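Local structure of glutathione S-transferase (Burkholderia glumae, 4ISD) at residues L10-D15 against I37-L42; I155-Y160 against V191-E196. The protein binds glutathione and, as a glutathione S-transferase homologue, probably catalyses its conjugation to electrophilic substrates. One frame throughout, in Å; residues are numbered along the deposited sequence.

Contact 1: residues L10-D15 against I37-L42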
# COMPACT_ATOMS: atom_id res chain seq x y z
N LEU A 10 14.40 -13.62 4.36
CA LEU A 10 14.10 -12.36 3.70
C LEU A 10 14.87 -12.29 2.38
O LEU A 10 16.08 -12.54 2.33
CB LEU A 10 14.43 -11.18 4.62
CG LEU A 10 14.06 -9.77 4.18
CD1 LEU A 10 12.57 -9.52 4.33
CD2 LEU A 10 14.86 -8.73 4.97
N TYR A 11 14.14 -11.98 1.31
CA TYR A 11 14.70 -11.83 -0.03
C TYR A 11 14.87 -10.34 -0.26
O TYR A 11 13.92 -9.56 -0.10
CB TYR A 11 13.76 -12.45 -1.09
CG TYR A 11 13.67 -13.96 -0.99
CD1 TYR A 11 12.81 -14.57 -0.06
CD2 TYR A 11 14.46 -14.79 -1.79
CE1 TYR A 11 12.75 -15.95 0.07
CE2 TYR A 11 14.40 -16.17 -1.66
CZ TYR A 11 13.54 -16.75 -0.73
OH TYR A 11 13.47 -18.12 -0.60
N VAL A 12 16.07 -9.93 -0.63
CA VAL A 12 16.37 -8.52 -0.86
C VAL A 12 17.16 -8.42 -2.16
O VAL A 12 17.62 -9.44 -2.68
CB VAL A 12 17.17 -7.88 0.33
CG1 VAL A 12 16.34 -7.91 1.62
CG2 VAL A 12 18.50 -8.58 0.55
N GLY A 13 17.31 -7.21 -2.68
CA GLY A 13 18.17 -7.00 -3.84
C GLY A 13 19.61 -7.22 -3.41
O GLY A 13 19.98 -6.87 -2.29
N ALA A 14 20.42 -7.79 -4.30
CA ALA A 14 21.81 -8.13 -3.96
C ALA A 14 22.65 -6.91 -3.61
O ALA A 14 23.72 -7.05 -3.00
CB ALA A 14 22.47 -8.91 -5.09
N ASP A 15 22.17 -5.73 -3.99
CA ASP A 15 22.88 -4.47 -3.76
C ASP A 15 22.49 -3.74 -2.48
O ASP A 15 23.06 -2.70 -2.16
CB ASP A 15 22.71 -3.54 -4.96
CG ASP A 15 23.48 -4.01 -6.17
OD1 ASP A 15 24.44 -4.78 -5.99
OD2 ASP A 15 23.11 -3.61 -7.30
N ILE A 37 19.07 -14.11 5.44
CA ILE A 37 18.91 -13.22 4.30
C ILE A 37 19.40 -13.90 3.04
O ILE A 37 20.52 -14.43 3.01
CB ILE A 37 19.63 -11.88 4.49
CG1 ILE A 37 18.85 -10.99 5.44
CG2 ILE A 37 19.79 -11.15 3.16
CD1 ILE A 37 19.73 -10.00 6.20
N ARG A 38 18.54 -13.90 2.02
CA ARG A 38 18.86 -14.37 0.68
C ARG A 38 18.71 -13.22 -0.31
O ARG A 38 17.85 -12.35 -0.13
CB ARG A 38 17.94 -15.52 0.26
CG ARG A 38 18.07 -16.75 1.14
CD ARG A 38 17.12 -17.85 0.72
NE ARG A 38 17.12 -18.95 1.69
CZ ARG A 38 16.32 -20.02 1.62
NH1 ARG A 38 15.44 -20.14 0.63
NH2 ARG A 38 16.41 -20.96 2.56
N THR A 39 19.54 -13.20 -1.35
CA THR A 39 19.58 -12.06 -2.24
C THR A 39 19.12 -12.38 -3.65
O THR A 39 19.25 -13.51 -4.11
CB THR A 39 20.98 -11.49 -2.34
OG1 THR A 39 21.83 -12.46 -2.97
CG2 THR A 39 21.52 -11.18 -0.96
N VAL A 40 18.60 -11.37 -4.33
CA VAL A 40 18.18 -11.49 -5.72
C VAL A 40 18.92 -10.44 -6.57
O VAL A 40 18.94 -9.26 -6.22
CB VAL A 40 16.64 -11.32 -5.85
CG1 VAL A 40 16.16 -11.76 -7.21
CG2 VAL A 40 15.93 -12.12 -4.76
N ASP A 41 19.56 -10.87 -7.66
CA ASP A 41 20.35 -9.99 -8.53
C ASP A 41 19.46 -9.15 -9.47
O ASP A 41 18.24 -9.32 -9.51
CB ASP A 41 21.31 -10.86 -9.36
CG ASP A 41 22.41 -10.05 -10.05
OD1 ASP A 41 22.36 -8.81 -10.02
OD2 ASP A 41 23.32 -10.67 -10.65
N LEU A 42 20.08 -8.22 -10.19
CA LEU A 42 19.49 -7.53 -11.35
C LEU A 42 20.66 -6.90 -12.13
O LEU A 42 21.48 -6.19 -11.55
CB LEU A 42 18.48 -6.46 -10.94

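Contact 2: residues I155-Y160 against V191-E196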
# COMPACT_ATOMS: atom_id res chain seq x y z
N ILE A 155 6.64 16.58 10.88
CA ILE A 155 7.83 16.50 11.72
C ILE A 155 7.93 17.66 12.70
O ILE A 155 7.83 18.83 12.32
CB ILE A 155 9.10 16.48 10.86
CG1 ILE A 155 9.05 15.28 9.92
CG2 ILE A 155 10.34 16.44 11.76
CD1 ILE A 155 10.03 15.37 8.77
N ASP A 156 8.11 17.34 13.98
CA ASP A 156 8.32 18.37 15.00
C ASP A 156 9.47 17.96 15.92
O ASP A 156 9.63 16.78 16.23
CB ASP A 156 7.04 18.60 15.81
CG ASP A 156 6.99 19.99 16.43
OD1 ASP A 156 7.30 20.98 15.73
OD2 ASP A 156 6.63 20.11 17.63
N ASP A 157 10.29 18.91 16.35
CA ASP A 157 11.41 18.57 17.24
C ASP A 157 10.96 17.94 18.56
O ASP A 157 11.68 17.12 19.13
CB ASP A 157 12.38 19.74 17.43
CG ASP A 157 13.35 19.90 16.25
OD1 ASP A 157 13.70 18.86 15.66
OD2 ASP A 157 13.75 21.03 15.90
N GLU A 158 9.74 18.25 19.01
CA GLU A 158 9.20 17.64 20.23
C GLU A 158 8.74 16.18 20.09
O GLU A 158 8.42 15.55 21.08
CB GLU A 158 8.04 18.46 20.79
CG GLU A 158 8.33 19.93 21.04
CD GLU A 158 7.18 20.62 21.74
OE1 GLU A 158 6.25 19.91 22.19
OE2 GLU A 158 7.20 21.86 21.84
N ARG A 159 8.69 15.66 18.86
CA ARG A 159 8.25 14.28 18.66
C ARG A 159 9.33 13.46 17.95
O ARG A 159 9.86 13.88 16.93
CB ARG A 159 6.94 14.20 17.85
CG ARG A 159 5.71 14.79 18.53
CD ARG A 159 4.43 14.53 17.74
NE ARG A 159 4.51 14.91 16.33
CZ ARG A 159 4.42 16.16 15.88
NH1 ARG A 159 4.25 17.18 16.74
NH2 ARG A 159 4.51 16.41 14.57
N TYR A 160 9.64 12.28 18.48
CA TYR A 160 10.71 11.48 17.91
C TYR A 160 10.36 10.99 16.51
O TYR A 160 11.15 11.13 15.57
CB TYR A 160 11.06 10.31 18.82
CG TYR A 160 12.06 9.36 18.20
CD1 TYR A 160 13.43 9.59 18.31
CD2 TYR A 160 11.64 8.25 17.50
CE1 TYR A 160 14.34 8.73 17.74
CE2 TYR A 160 12.54 7.39 16.92
CZ TYR A 160 13.89 7.63 17.05
OH TYR A 160 14.78 6.76 16.48
N VAL A 191 13.70 18.83 9.70
CA VAL A 191 13.52 17.58 8.97
C VAL A 191 14.85 16.89 8.72
O VAL A 191 14.92 15.66 8.67
CB VAL A 191 12.67 17.72 7.67
CG1 VAL A 191 11.96 19.06 7.60
CG2 VAL A 191 13.49 17.43 6.42
N LEU A 192 15.92 17.67 8.58
CA LEU A 192 17.27 17.12 8.55
C LEU A 192 17.53 16.30 9.81
O LEU A 192 18.09 15.21 9.75
CB LEU A 192 18.31 18.23 8.44
CG LEU A 192 18.28 19.01 7.12
CD1 LEU A 192 19.40 20.05 7.10
CD2 LEU A 192 18.37 18.06 5.90
N ARG A 193 17.10 16.84 10.95
CA ARG A 193 17.31 16.18 12.24
C ARG A 193 16.54 14.87 12.32
O ARG A 193 17.09 13.83 12.68
CB ARG A 193 16.93 17.11 13.39
CG ARG A 193 17.98 18.20 13.66
CD ARG A 193 17.67 18.98 14.93
NE ARG A 193 16.66 20.02 14.72
CZ ARG A 193 16.93 21.25 14.28
NH1 ARG A 193 18.17 21.59 13.98
NH2 ARG A 193 15.95 22.14 14.14
N TYR A 194 15.26 14.93 11.95
CA TYR A 194 14.41 13.76 11.84
C TYR A 194 15.07 12.66 11.01
O TYR A 194 15.22 11.52 11.49
CB TYR A 194 13.08 14.17 11.21
CG TYR A 194 12.16 13.02 10.90
CD1 TYR A 194 11.28 12.53 11.86
CD2 TYR A 194 12.14 12.44 9.64
CE1 TYR A 194 10.44 11.48 11.58
CE2 TYR A 194 11.30 11.40 9.34
CZ TYR A 194 10.44 10.92 10.32
OH TYR A 194 9.60 9.87 10.03
N VAL A 195 15.50 12.99 9.80
CA VAL A 195 16.17 12.01 8.95
C VAL A 195 17.39 11.41 9.67
O VAL A 195 17.62 10.20 9.63
CB VAL A 195 16.61 12.66 7.64
CG1 VAL A 195 17.41 11.66 6.81
CG2 VAL A 195 15.40 13.18 6.87
N GLU A 196 18.15 12.27 10.35
CA GLU A 196 19.37 11.84 11.02
C GLU A 196 19.02 10.89 12.17
O GLU A 196 19.60 9.81 12.31
CB GLU A 196 20.14 13.05 11.54
CG GLU A 196 21.56 12.72 12.02
CD GLU A 196 22.29 13.92 12.60
OE1 GLU A 196 21.86 15.07 12.37
OE2 GLU A 196 23.31 13.70 13.29

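Contact 1: residues L10-D15 against I37-L42
Tyr11 and Arg38 lie side by side on one face of a parallel strand pair and point the same way. The tyrosine ring and the guanidinium are nearly perpendicular, 84° apart. Both CG atoms are anti to their carbonyl carbons, and Arg38 runs extended to NE; its CD passes 4.0 Å from Tyr11 CE2. Its tip then reaches the phenol: Arg38 NH1 gives a weak, bent hydrogen bond to Tyr11 OH at 3.1 Å. Val40 CG2 sits at the edge of the same ring, near its plane, 4.3 Å from Tyr11 CD2.

The other face carries Leu10, Val12, Ile37 and Thr39. Val12 and Ile37 cross obliquely and meet branch to branch, CG2 to CG2, at 3.9 Å. Between the two faces the backbones are joined by parallel-sheet hydrogen bonds. Arg38 N binds Leu10 O at 2.8 Å, and Val12 N returns a bond to Arg38 O. Val40 N to Val12 O, 2.7 Å, continues the pattern, and Ala14 N closes it by meeting Val40 O from above the carbonyl plane.

The pair belongs to the beta-alpha-beta unit of the thioredoxin-like N-terminal domain. Strand 36-40 is an edge strand of the sheet within this chain. Helix 19-31 packs on the Leu10, Val12 and Ile37 face through Ala21, Ala24 and Phe25. On its far side, strand 8-13 is flanked by antiparallel strand 63-66, whose Thr63 and Gln65 touch Tyr11.

Contact 2: residues I155-Y160 against V191-E196
Ile155 lies over one face of the Tyr194 ring and crosses that side chain at about a right angle. This is a CH-pi contact in the helical C-terminal domain of the glutathione transferase fold. It joins the loop after helix 139-154 to helix 189-199. Ile155 CG1 stands 4.1 Å from the Tyr194 ring centroid and 15° off the ring normal.

The three outer carbons of Ile155 divide the work. CG1 sits over the ring face, offset toward its rim, with CD1 over the same face, while CG2 packs against Tyr194 CB at 3.6 Å. CD1 meets Val191 CB at 3.7 Å, where the two side chains cross at about a right angle, and also touches Tyr194 CD2. The tyrosine CG is anti to the backbone N (chi1 174°), and the phenol ends at Asp170, which hydrogen-bonds its OH. Phe173 and Leu177 of helix 168-177 also touch Ile155, so this end of the contact is buried.

Ile155 is the first residue to leave helical geometry after helix 139-154, and Lys190 NZ hydrogen-bonds its carbonyl oxygen. A type I beta turn then runs from Asp156 to Arg159, closed by Arg159 N to Asp156 O. Within it, Asp157 turns its carboxylate to the helix. Tyr160, beyond the turn, brings its carbonyl oxygen to 4.0 Å from Tyr194 CD1, and that oxygen accepts a hydrogen bond from Arg197.

On the solvent side Asp157 and Arg193, both exposed, form a salt bridge, with carboxylate and guanidinium planes 48° apart. Arg193 bends at chi3, and its NE makes weak bonds to both carboxylate oxygens. The firmer bond runs from Arg193 NH2 to the syn lone pair of Asp157 OD2, at 3.0 Å.

Overall arrangement
Contacts 1 and 2 lie on opposite sides of the chain's centre, with their own centres about 31 Å apart and nearest atoms about 18 Å apart. They share no helix or strand. Contact 1 is a surface contact in the N-terminal domain; bound glutathione lies about 7 Å from Gly13, which is not one of its pocket residues. Contact 2 is partly buried in the helical C-terminal domain. Their chemistry follows their place. Contact 1 joins two strands chiefly through backbone hydrogen bonds, with side chains on both faces of the sheet. Contact 2 joins a loop to a helix without backbone-to-backbone hydrogen bonds, through a buried apolar and aromatic cluster and an exposed ion pair.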